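Local coordinates for 4-alpha-glucanotransferase (Aquifex aeolicus, PDB 1TZ7), which belongs to the amylomaltase (disproportionating enzyme) family of glucanotransferases and is built round a parallel eight-stranded barrel, at residues A[151-164]-A[188-202]. Residues are numbered along the deposited sequence; the frame is centred on the assembly and turned at random.
Sequences WLRDYALYMAIKEE and LNKLKGRFYFHVFVQ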
ATOM      1  N   TRP A 151      19.141   1.496   3.067  1.00 30.21           N
ATOM      2  CA  TRP A 151      18.054   1.767   4.042  1.00 28.43           C
ATOM      3  C   TRP A 151      18.141   0.930   5.341  1.00 32.03           C
ATOM      4  O   TRP A 151      17.706   1.384   6.399  1.00 31.65           O
ATOM      5  CB  TRP A 151      16.680   1.566   3.391  1.00 28.78           C
ATOM      6  CG  TRP A 151      16.349   0.131   3.094  1.00 28.21           C
ATOM      7  CD1 TRP A 151      16.622  -0.548   1.947  1.00 35.74           C
ATOM      8  CD2 TRP A 151      15.674  -0.797   3.954  1.00 27.69           C
ATOM      9  NE1 TRP A 151      16.165  -1.841   2.036  1.00 29.48           N
ATOM     10  CE2 TRP A 151      15.579  -2.020   3.260  1.00 33.53           C
ATOM     11  CE3 TRP A 151      15.143  -0.721   5.244  1.00 27.42           C
ATOM     12  CZ2 TRP A 151      14.976  -3.150   3.810  1.00 25.42           C
ATOM     13  CZ3 TRP A 151      14.543  -1.851   5.789  1.00 29.70           C
ATOM     14  CH2 TRP A 151      14.467  -3.042   5.072  1.00 25.29           C
ATOM     15  N   LEU A 152      18.693  -0.280   5.253  1.00 29.48           N
ATOM     16  CA  LEU A 152      18.513  -1.279   6.316  1.00 30.19           C
ATOM     17  C   LEU A 152      19.447  -1.052   7.510  1.00 28.95           C
ATOM     18  O   LEU A 152      19.072  -1.311   8.642  1.00 29.12           O
ATOM     19  CB  LEU A 152      18.704  -2.690   5.766  1.00 23.90           C
ATOM     20  CG  LEU A 152      18.555  -3.833   6.783  1.00 24.05           C
ATOM     21  CD1 LEU A 152      17.217  -3.764   7.520  1.00 33.27           C
ATOM     22  CD2 LEU A 152      18.714  -5.173   6.092  1.00 31.78           C
ATOM     23  N   ARG A 153      20.663  -0.571   7.247  1.00 25.72           N
ATOM     24  CA  ARG A 153      21.578  -0.183   8.326  1.00 28.32           C
ATOM     25  C   ARG A 153      20.922   0.862   9.212  1.00 25.23           C
ATOM     26  O   ARG A 153      21.000   0.791  10.437  1.00 25.44           O
ATOM     27  CB  ARG A 153      22.891   0.374   7.755  1.00 25.05           C
ATOM     28  CG  ARG A 153      23.795  -0.679   7.130  1.00 48.19           C
ATOM     29  CD  ARG A 153      24.700  -0.141   6.011  1.00 58.11           C
ATOM     30  NE  ARG A 153      26.047  -0.713   6.064  1.00 68.25           N
ATOM     31  CZ  ARG A 153      26.355  -1.964   5.700  1.00 75.19           C
ATOM     32  NH1 ARG A 153      27.611  -2.388   5.787  1.00 78.94           N
ATOM     33  NH2 ARG A 153      25.413  -2.789   5.254  1.00 80.44           N
ATOM     34  N   ASP A 154      20.269   1.831   8.580  1.00 28.13           N
ATOM     35  CA  ASP A 154      19.629   2.919   9.289  1.00 24.89           C
ATOM     36  C   ASP A 154      18.365   2.450  10.004  1.00 26.75           C
ATOM     37  O   ASP A 154      18.072   2.900  11.099  1.00 24.34           O
ATOM     38  CB  ASP A 154      19.290   4.052   8.324  1.00 29.93           C
ATOM     39  CG  ASP A 154      20.513   4.830   7.889  1.00 30.91           C
ATOM     40  OD1 ASP A 154      20.665   5.080   6.678  1.00 32.38           O
ATOM     41  OD2 ASP A 154      21.374   5.227   8.687  1.00 24.00           O
ATOM     42  N   TYR A 155      17.616   1.544   9.375  1.00 24.72           N
ATOM     43  CA  TYR A 155      16.335   1.115   9.924  1.00 26.21           C
ATOM     44  C   TYR A 155      16.533   0.224  11.139  1.00 29.01           C
ATOM     45  O   TYR A 155      15.897   0.417  12.161  1.00 27.09           O
ATOM     46  CB  TYR A 155      15.497   0.381   8.887  1.00 24.71           C
ATOM     47  CG  TYR A 155      14.201  -0.157   9.463  1.00 32.73           C
ATOM     48  CD1 TYR A 155      13.162   0.702   9.802  1.00 26.39           C
ATOM     49  CD2 TYR A 155      14.031  -1.518   9.694  1.00 26.04           C
ATOM     50  CE1 TYR A 155      11.976   0.220  10.343  1.00 30.80           C
ATOM     51  CE2 TYR A 155      12.849  -2.012  10.235  1.00 26.63           C
ATOM     52  CZ  TYR A 155      11.824  -1.137  10.557  1.00 25.78           C
ATOM     53  OH  TYR A 155      10.650  -1.624  11.094  1.00 27.87           O
ATOM     54  N   ALA A 156      17.419  -0.755  11.014  1.00 23.88           N
ATOM     55  CA  ALA A 156      17.677  -1.701  12.097  1.00 28.52           C
ATOM     56  C   ALA A 156      18.279  -0.997  13.326  1.00 31.23           C
ATOM     57  O   ALA A 156      18.015  -1.384  14.465  1.00 29.91           O
ATOM     58  CB  ALA A 156      18.592  -2.794  11.622  1.00 29.31           C
ATOM     59  N   LEU A 157      19.088   0.030  13.083  1.00 28.00           N
ATOM     60  CA  LEU A 157      19.654   0.831  14.165  1.00 32.47           C
ATOM     61  C   LEU A 157      18.582   1.732  14.779  1.00 27.12           C
ATOM     62  O   LEU A 157      18.538   1.920  15.984  1.00 26.48           O
ATOM     63  CB  LEU A 157      20.818   1.677  13.649  1.00 28.89           C
ATOM     64  CG  LEU A 157      21.560   2.516  14.693  1.00 27.12           C
ATOM     65  CD1 LEU A 157      22.180   1.627  15.761  1.00 39.90           C
ATOM     66  CD2 LEU A 157      22.623   3.377  14.027  1.00 34.08           C
ATOM     67  N   TYR A 158      17.728   2.280  13.930  1.00 29.38           N
ATOM     68  CA  TYR A 158      16.590   3.085  14.372  1.00 32.32           C
ATOM     69  C   TYR A 158      15.703   2.284  15.329  1.00 29.45           C
ATOM     70  O   TYR A 158      15.279   2.792  16.358  1.00 22.18           O
ATOM     71  CB  TYR A 158      15.794   3.552  13.142  1.00 36.11           C
ATOM     72  CG  TYR A 158      14.396   4.079  13.408  1.00 30.86           C
ATOM     73  CD1 TYR A 158      14.174   5.434  13.640  1.00 29.66           C
ATOM     74  CD2 TYR A 158      13.295   3.229  13.380  1.00 23.61           C
ATOM     75  CE1 TYR A 158      12.890   5.926  13.860  1.00 34.76           C
ATOM     76  CE2 TYR A 158      12.003   3.712  13.599  1.00 26.40           C
ATOM     77  CZ  TYR A 158      11.809   5.056  13.838  1.00 33.09           C
ATOM     78  OH  TYR A 158      10.533   5.536  14.054  1.00 34.78           O
ATOM     79  N   MET A 159      15.450   1.023  14.985  1.00 25.11           N
ATOM     80  CA  MET A 159      14.578   0.165  15.787  1.00 28.57           C
ATOM     81  C   MET A 159      15.246  -0.245  17.101  1.00 28.00           C
ATOM     82  O   MET A 159      14.576  -0.429  18.107  1.00 25.21           O
ATOM     83  CB  MET A 159      14.193  -1.091  14.999  1.00 25.11           C
ATOM     84  CG  MET A 159      13.272  -0.827  13.803  1.00 31.03           C
ATOM     85  SD  MET A 159      11.668  -0.164  14.276  1.00 26.85           S
ATOM     86  CE  MET A 159      10.912  -1.597  15.069  1.00 30.00           C
ATOM     87  N   ALA A 160      16.570  -0.386  17.077  1.00 33.28           N
ATOM     88  CA  ALA A 160      17.323  -0.826  18.260  1.00 28.12           C
ATOM     89  C   ALA A 160      17.418   0.288  19.304  1.00 28.01           C
ATOM     90  O   ALA A 160      17.372   0.027  20.508  1.00 28.67           O
ATOM     91  CB  ALA A 160      18.707  -1.288  17.859  1.00 35.56           C
ATOM     92  N   ILE A 161      17.550   1.527  18.833  1.00 28.36           N
ATOM     93  CA  ILE A 161      17.614   2.691  19.719  1.00 36.38           C
ATOM     94  C   ILE A 161      16.226   3.019  20.272  1.00 35.74           C
ATOM     95  O   ILE A 161      16.086   3.396  21.433  1.00 23.31           O
ATOM     96  CB  ILE A 161      18.194   3.922  18.962  1.00 34.88           C
ATOM     97  CG1 ILE A 161      19.621   3.635  18.489  1.00 37.96           C
ATOM     98  CG2 ILE A 161      18.184   5.160  19.861  1.00 32.60           C
ATOM     99  CD1 ILE A 161      20.097   4.559  17.393  1.00 31.74           C
ATOM    100  N   LYS A 162      15.205   2.871  19.427  1.00 36.15           N
ATOM    101  CA  LYS A 162      13.813   3.068  19.845  1.00 42.25           C
ATOM    102  C   LYS A 162      13.439   2.080  20.956  1.00 43.59           C
ATOM    103  O   LYS A 162      12.717   2.424  21.890  1.00 35.32           O
ATOM    104  CB  LYS A 162      12.867   2.890  18.649  1.00 39.90           C
ATOM    105  CG  LYS A 162      11.440   3.343  18.912  1.00 43.28           C
ATOM    106  CD  LYS A 162      10.681   3.605  17.611  1.00 57.07           C
ATOM    107  CE  LYS A 162      10.013   2.345  17.085  1.00 58.28           C
ATOM    108  NZ  LYS A 162       8.679   2.634  16.496  1.00 60.43           N
ATOM    109  N   GLU A 163      13.940   0.855  20.836  1.00 42.52           N
ATOM    110  CA  GLU A 163      13.723  -0.178  21.846  1.00 49.81           C
ATOM    111  C   GLU A 163      14.339   0.228  23.181  1.00 47.45           C
ATOM    112  O   GLU A 163      13.686   0.173  24.217  1.00 44.79           O
ATOM    113  CB  GLU A 163      14.343  -1.499  21.386  1.00 49.12           C
ATOM    114  CG  GLU A 163      13.343  -2.612  21.152  1.00 48.74           C
ATOM    115  CD  GLU A 163      13.956  -3.796  20.431  1.00 49.31           C
ATOM    116  OE1 GLU A 163      15.200  -3.858  20.340  1.00 41.90           O
ATOM    117  OE2 GLU A 163      13.197  -4.663  19.956  1.00 47.83           O
ATOM    118  N   GLU A 164      15.604   0.634  23.139  1.00 49.93           N
ATOM    119  CA  GLU A 164      16.376   0.884  24.350  1.00 52.02           C
ATOM    120  C   GLU A 164      15.809   2.074  25.112  1.00 53.43           C
ATOM    121  O   GLU A 164      15.400   1.946  26.265  1.00 55.99           O
ATOM    122  CB  GLU A 164      17.850   1.138  23.995  1.00 51.96           C
ATOM    123  CG  GLU A 164      18.754   1.394  25.196  1.00 53.91           C
ATOM    124  CD  GLU A 164      19.338   0.118  25.774  1.00 57.35           C
ATOM    125  OE1 GLU A 164      20.523   0.132  26.169  1.00 65.25           O
ATOM    126  OE2 GLU A 164      18.615  -0.896  25.834  1.00 60.26           O
ATOM    127  N   LEU A 188      25.751   1.717  18.043  1.00 43.68           N
ATOM    128  CA  LEU A 188      25.615   0.539  17.163  1.00 41.86           C
ATOM    129  C   LEU A 188      26.309  -0.672  17.772  1.00 39.82           C
ATOM    130  O   LEU A 188      25.722  -1.746  17.883  1.00 35.79           O
ATOM    131  CB  LEU A 188      26.224   0.846  15.785  1.00 43.74           C
ATOM    132  CG  LEU A 188      25.819   0.018  14.547  1.00 43.70           C
ATOM    133  CD1 LEU A 188      26.947  -0.181  13.538  1.00 49.43           C
ATOM    134  CD2 LEU A 188      25.006  -1.247  14.794  1.00 44.98           C
ATOM    135  N   ASN A 189      27.566  -0.489  18.161  1.00 41.80           N
ATOM    136  CA  ASN A 189      28.332  -1.545  18.812  1.00 43.01           C
ATOM    137  C   ASN A 189      27.681  -1.991  20.122  1.00 36.73           C
ATOM    138  O   ASN A 189      27.661  -3.174  20.441  1.00 34.27           O
ATOM    139  CB  ASN A 189      29.761  -1.069  19.078  1.00 46.53           C
ATOM    140  CG  ASN A 189      30.586  -2.096  19.824  1.00 49.52           C
ATOM    141  OD1 ASN A 189      31.020  -3.093  19.253  1.00 58.18           O
ATOM    142  ND2 ASN A 189      30.805  -1.856  21.112  1.00 39.65           N
ATOM    143  N   LYS A 190      27.149  -1.029  20.871  1.00 36.29           N
ATOM    144  CA  LYS A 190      26.458  -1.315  22.130  1.00 41.23           C
ATOM    145  C   LYS A 190      25.248  -2.223  21.893  1.00 39.01           C
ATOM    146  O   LYS A 190      25.100  -3.259  22.538  1.00 34.04           O
ATOM    147  CB  LYS A 190      26.006  -0.004  22.788  1.00 44.30           C
ATOM    148  CG  LYS A 190      25.405  -0.171  24.182  1.00 49.04           C
ATOM    149  CD  LYS A 190      24.579   1.052  24.578  1.00 51.67           C
ATOM    150  CE  LYS A 190      23.951   0.883  25.954  1.00 61.25           C
ATOM    151  NZ  LYS A 190      22.743   1.740  26.126  1.00 60.83           N
ATOM    152  N   LEU A 191      24.389  -1.824  20.959  1.00 42.41           N
ATOM    153  CA  LEU A 191      23.158  -2.558  20.680  1.00 39.31           C
ATOM    154  C   LEU A 191      23.337  -3.483  19.473  1.00 33.82           C
ATOM    155  O   LEU A 191      22.424  -3.647  18.671  1.00 28.01           O
ATOM    156  CB  LEU A 191      22.006  -1.582  20.422  1.00 40.29           C
ATOM    157  CG  LEU A 191      21.811  -0.475  21.460  1.00 40.39           C
ATOM    158  CD1 LEU A 191      20.824   0.558  20.953  1.00 42.65           C
ATOM    159  CD2 LEU A 191      21.349  -1.054  22.784  1.00 42.06           C
ATOM    160  N   LYS A 192      24.520  -4.087  19.361  1.00 21.15           N
ATOM    161  CA  LYS A 192      24.880  -4.877  18.181  1.00 27.64           C
ATOM    162  C   LYS A 192      23.956  -6.078  18.016  1.00 22.56           C
ATOM    163  O   LYS A 192      23.509  -6.378  16.913  1.00 27.76           O
ATOM    164  CB  LYS A 192      26.336  -5.353  18.286  1.00 35.72           C
ATOM    165  CG  LYS A 192      26.881  -5.986  17.006  1.00 42.28           C
ATOM    166  CD  LYS A 192      28.357  -6.364  17.153  1.00 69.95           C
ATOM    167  CE  LYS A 192      28.544  -7.580  18.065  1.00 72.56           C
ATOM    168  NZ  LYS A 192      29.036  -7.199  19.424  1.00 28.96           N
ATOM    169  N   GLY A 193      23.679  -6.762  19.120  1.00 26.09           N
ATOM    170  CA  GLY A 193      22.799  -7.916  19.104  1.00 30.12           C
ATOM    171  C   GLY A 193      21.381  -7.552  18.705  1.00 30.49           C
ATOM    172  O   GLY A 193      20.725  -8.290  17.973  1.00 30.99           O
ATOM    173  N   ARG A 194      20.911  -6.410  19.192  1.00 28.87           N
ATOM    174  CA  ARG A 194      19.564  -5.933  18.881  1.00 32.07           C
ATOM    175  C   ARG A 194      19.481  -5.445  17.432  1.00 30.46           C
ATOM    176  O   ARG A 194      18.462  -5.625  16.761  1.00 25.25           O
ATOM    177  CB  ARG A 194      19.172  -4.799  19.833  1.00 33.50           C
ATOM    178  CG  ARG A 194      18.912  -5.251  21.257  1.00 34.29           C
ATOM    179  CD  ARG A 194      17.521  -5.806  21.479  1.00 43.77           C
ATOM    180  NE  ARG A 194      17.444  -7.236  21.179  1.00 45.15           N
ATOM    181  CZ  ARG A 194      16.378  -7.841  20.651  1.00 34.33           C
ATOM    182  NH1 ARG A 194      15.282  -7.145  20.354  1.00 22.08           N
ATOM    183  NH2 ARG A 194      16.408  -9.148  20.418  1.00 44.49           N
ATOM    184  N   PHE A 195      20.558  -4.826  16.962  1.00 25.16           N
ATOM    185  CA  PHE A 195      20.652  -4.380  15.577  1.00 28.84           C
ATOM    186  C   PHE A 195      20.421  -5.556  14.637  1.00 30.95           C
ATOM    187  O   PHE A 195      19.630  -5.467  13.703  1.00 21.66           O
ATOM    188  CB  PHE A 195      22.030  -3.744  15.317  1.00 30.34           C
ATOM    189  CG  PHE A 195      22.357  -3.559  13.854  1.00 27.17           C
ATOM    190  CD1 PHE A 195      21.892  -2.450  13.157  1.00 26.76           C
ATOM    191  CD2 PHE A 195      23.145  -4.487  13.181  1.00 32.50           C
ATOM    192  CE1 PHE A 195      22.199  -2.277  11.817  1.00 32.20           C
ATOM    193  CE2 PHE A 195      23.453  -4.315  11.839  1.00 39.10           C
ATOM    194  CZ  PHE A 195      22.979  -3.213  11.159  1.00 29.59           C
ATOM    195  N   TYR A 196      21.104  -6.663  14.906  1.00 25.55           N
ATOM    196  CA  TYR A 196      21.092  -7.805  14.003  1.00 30.67           C
ATOM    197  C   TYR A 196      19.786  -8.603  14.094  1.00 31.65           C
ATOM    198  O   TYR A 196      19.435  -9.328  13.164  1.00 31.56           O
ATOM    199  CB  TYR A 196      22.291  -8.718  14.277  1.00 34.14           C
ATOM    200  CG  TYR A 196      23.509  -8.373  13.447  1.00 29.53           C
ATOM    201  CD1 TYR A 196      23.536  -8.625  12.080  1.00 41.40           C
ATOM    202  CD2 TYR A 196      24.628  -7.788  14.027  1.00 44.25           C
ATOM    203  CE1 TYR A 196      24.648  -8.308  11.310  1.00 47.74           C
ATOM    204  CE2 TYR A 196      25.747  -7.467  13.267  1.00 50.51           C
ATOM    205  CZ  TYR A 196      25.749  -7.730  11.909  1.00 53.31           C
ATOM    206  OH  TYR A 196      26.851  -7.415  11.151  1.00 57.96           O
ATOM    207  N   PHE A 197      19.068  -8.469  15.211  1.00 28.90           N
ATOM    208  CA  PHE A 197      17.731  -9.052  15.320  1.00 25.44           C
ATOM    209  C   PHE A 197      16.796  -8.394  14.319  1.00 24.21           C
ATOM    210  O   PHE A 197      15.976  -9.058  13.702  1.00 19.16           O
ATOM    211  CB  PHE A 197      17.162  -8.893  16.739  1.00 29.23           C
ATOM    212  CG  PHE A 197      15.668  -9.131  16.823  1.00 27.41           C
ATOM    213  CD1 PHE A 197      15.155 -10.426  16.826  1.00 22.54           C
ATOM    214  CD2 PHE A 197      14.778  -8.062  16.881  1.00 31.70           C
ATOM    215  CE1 PHE A 197      13.776 -10.650  16.896  1.00 26.97           C
ATOM    216  CE2 PHE A 197      13.400  -8.283  16.949  1.00 32.31           C
ATOM    217  CZ  PHE A 197      12.904  -9.578  16.956  1.00 26.90           C
ATOM    218  N   HIS A 198      16.929  -7.084  14.165  1.00 25.90           N
ATOM    219  CA  HIS A 198      16.031  -6.323  13.309  1.00 27.70           C
ATOM    220  C   HIS A 198      16.348  -6.488  11.832  1.00 24.21           C
ATOM    221  O   HIS A 198      15.453  -6.413  10.996  1.00 21.71           O
ATOM    222  CB  HIS A 198      16.028  -4.857  13.717  1.00 27.16           C
ATOM    223  CG  HIS A 198      15.349  -4.620  15.021  1.00 35.44           C
ATOM    224  ND1 HIS A 198      14.029  -4.951  15.235  1.00 37.33           N
ATOM    225  CD2 HIS A 198      15.810  -4.131  16.195  1.00 41.38           C
ATOM    226  CE1 HIS A 198      13.700  -4.658  16.478  1.00 47.74           C
ATOM    227  NE2 HIS A 198      14.763  -4.159  17.083  1.00 36.34           N
ATOM    228  N   VAL A 199      17.616  -6.734  11.501  1.00 25.97           N
ATOM    229  CA  VAL A 199      17.958  -7.094  10.119  1.00 32.51           C
ATOM    230  C   VAL A 199      17.487  -8.521   9.819  1.00 19.06           C
ATOM    231  O   VAL A 199      17.029  -8.806   8.727  1.00 21.97           O
ATOM    232  CB  VAL A 199      19.510  -6.945   9.795  1.00 33.69           C
ATOM    233  CG1 VAL A 199      20.147  -5.851  10.634  1.00 24.42           C
ATOM    234  CG2 VAL A 199      20.234  -8.256   9.970  1.00 38.25           C
ATOM    235  N   PHE A 200      17.589  -9.402  10.819  1.00 19.86           N
ATOM    236  CA  PHE A 200      17.106 -10.785  10.693  1.00 19.15           C
ATOM    237  C   PHE A 200      15.609 -10.822  10.391  1.00 27.31           C
ATOM    238  O   PHE A 200      15.161 -11.610   9.568  1.00 25.56           O
ATOM    239  CB  PHE A 200      17.397 -11.577  11.980  1.00 27.37           C
ATOM    240  CG  PHE A 200      16.625 -12.872  12.089  1.00 25.67           C
ATOM    241  CD1 PHE A 200      17.037 -14.004  11.399  1.00 31.93           C
ATOM    242  CD2 PHE A 200      15.484 -12.954  12.885  1.00 28.10           C
ATOM    243  CE1 PHE A 200      16.326 -15.197  11.499  1.00 22.02           C
ATOM    244  CE2 PHE A 200      14.772 -14.143  12.985  1.00 27.45           C
ATOM    245  CZ  PHE A 200      15.195 -15.263  12.292  1.00 21.59           C
ATOM    246  N   VAL A 201      14.843  -9.965  11.062  1.00 25.06           N
ATOM    247  CA  VAL A 201      13.400  -9.883  10.827  1.00 23.53           C
ATOM    248  C   VAL A 201      13.114  -9.432   9.385  1.00 24.85           C
ATOM    249  O   VAL A 201      12.247  -9.984   8.714  1.00 17.85           O
ATOM    250  CB  VAL A 201      12.711  -8.903  11.832  1.00 23.81           C
ATOM    251  CG1 VAL A 201      11.282  -8.595  11.398  1.00 27.26           C
ATOM    252  CG2 VAL A 201      12.723  -9.487  13.233  1.00 25.64           C
ATOM    253  N   GLN A 202      13.858  -8.434   8.922  1.00 22.53           N
ATOM    254  CA  GLN A 202      13.723  -7.948   7.552  1.00 26.08           C
ATOM    255  C   GLN A 202      14.182  -9.001   6.543  1.00 21.89           C
ATOM    256  O   GLN A 202      13.580  -9.163   5.491  1.00 24.01           O
ATOM    257  CB  GLN A 202      14.523  -6.661   7.366  1.00 23.87           C
ATOM    258  CG  GLN A 202      13.933  -5.465   8.086  1.00 26.66           C
ATOM    259  CD  GLN A 202      12.480  -5.252   7.749  1.00 26.63           C
ATOM    260  OE1 GLN A 202      12.137  -5.054   6.593  1.00 25.02           O
ATOM    261  NE2 GLN A 202      11.620  -5.305   8.756  1.00 23.60           N
TER
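His-198 drops its imidazole as a knob into the hole made by Ala-156, Met-159, Ala-160 and Glu-163. Met-159 CB sits over the middle of one ring face, a CH-pi contact of 3.6 Å to the His-198 centroid, while Phe-197 backs the opposite face. At the ring edge, NE2 of His-198 gives a weak hydrogen bond to OE1 of Glu-163 (3.3 Å). The same carboxylate meets the edge of the Arg-194 guanidinium in a loose salt bridge through NH1, while NH2 forms a salt bridge with Glu-129, its stronger partner.

Toward the far end of 192-202, chi1 of Gln-202 (-70°, CG beside the backbone N) lays CG against CD1 of Leu-152 at 3.7 Å, and the bend at chi2 then turns the amide to Trp-151 and Tyr-155. That amide stands nearly upright to the Trp-151 indole (82°), with OE1 at the ring edge, 3.4 Å from CH2; OE1 also accepts from the backbone N of Gly-86.

At the turn between helices 181-190 and 192-218, Leu-191 pushes CD1 against the Ala-160 carbonyl O (3.5 Å) and CG1 of Ile-161. Just outside, Lys-190, fully extended, puts NZ 2.7 Å from Glu-164 OE1, on the anti lone pair.

The axes of 151-164 and 192-202 approach to 8.0 Å, with 124° between their N-to-C directions, a closeness consistent with alanines at the crossing. A single knob, His-198, thus sits between two inclined helices, and the break at Leu-191 packs on helix 149-165 in a mainly helical part of this eight-stranded parallel barrel protein.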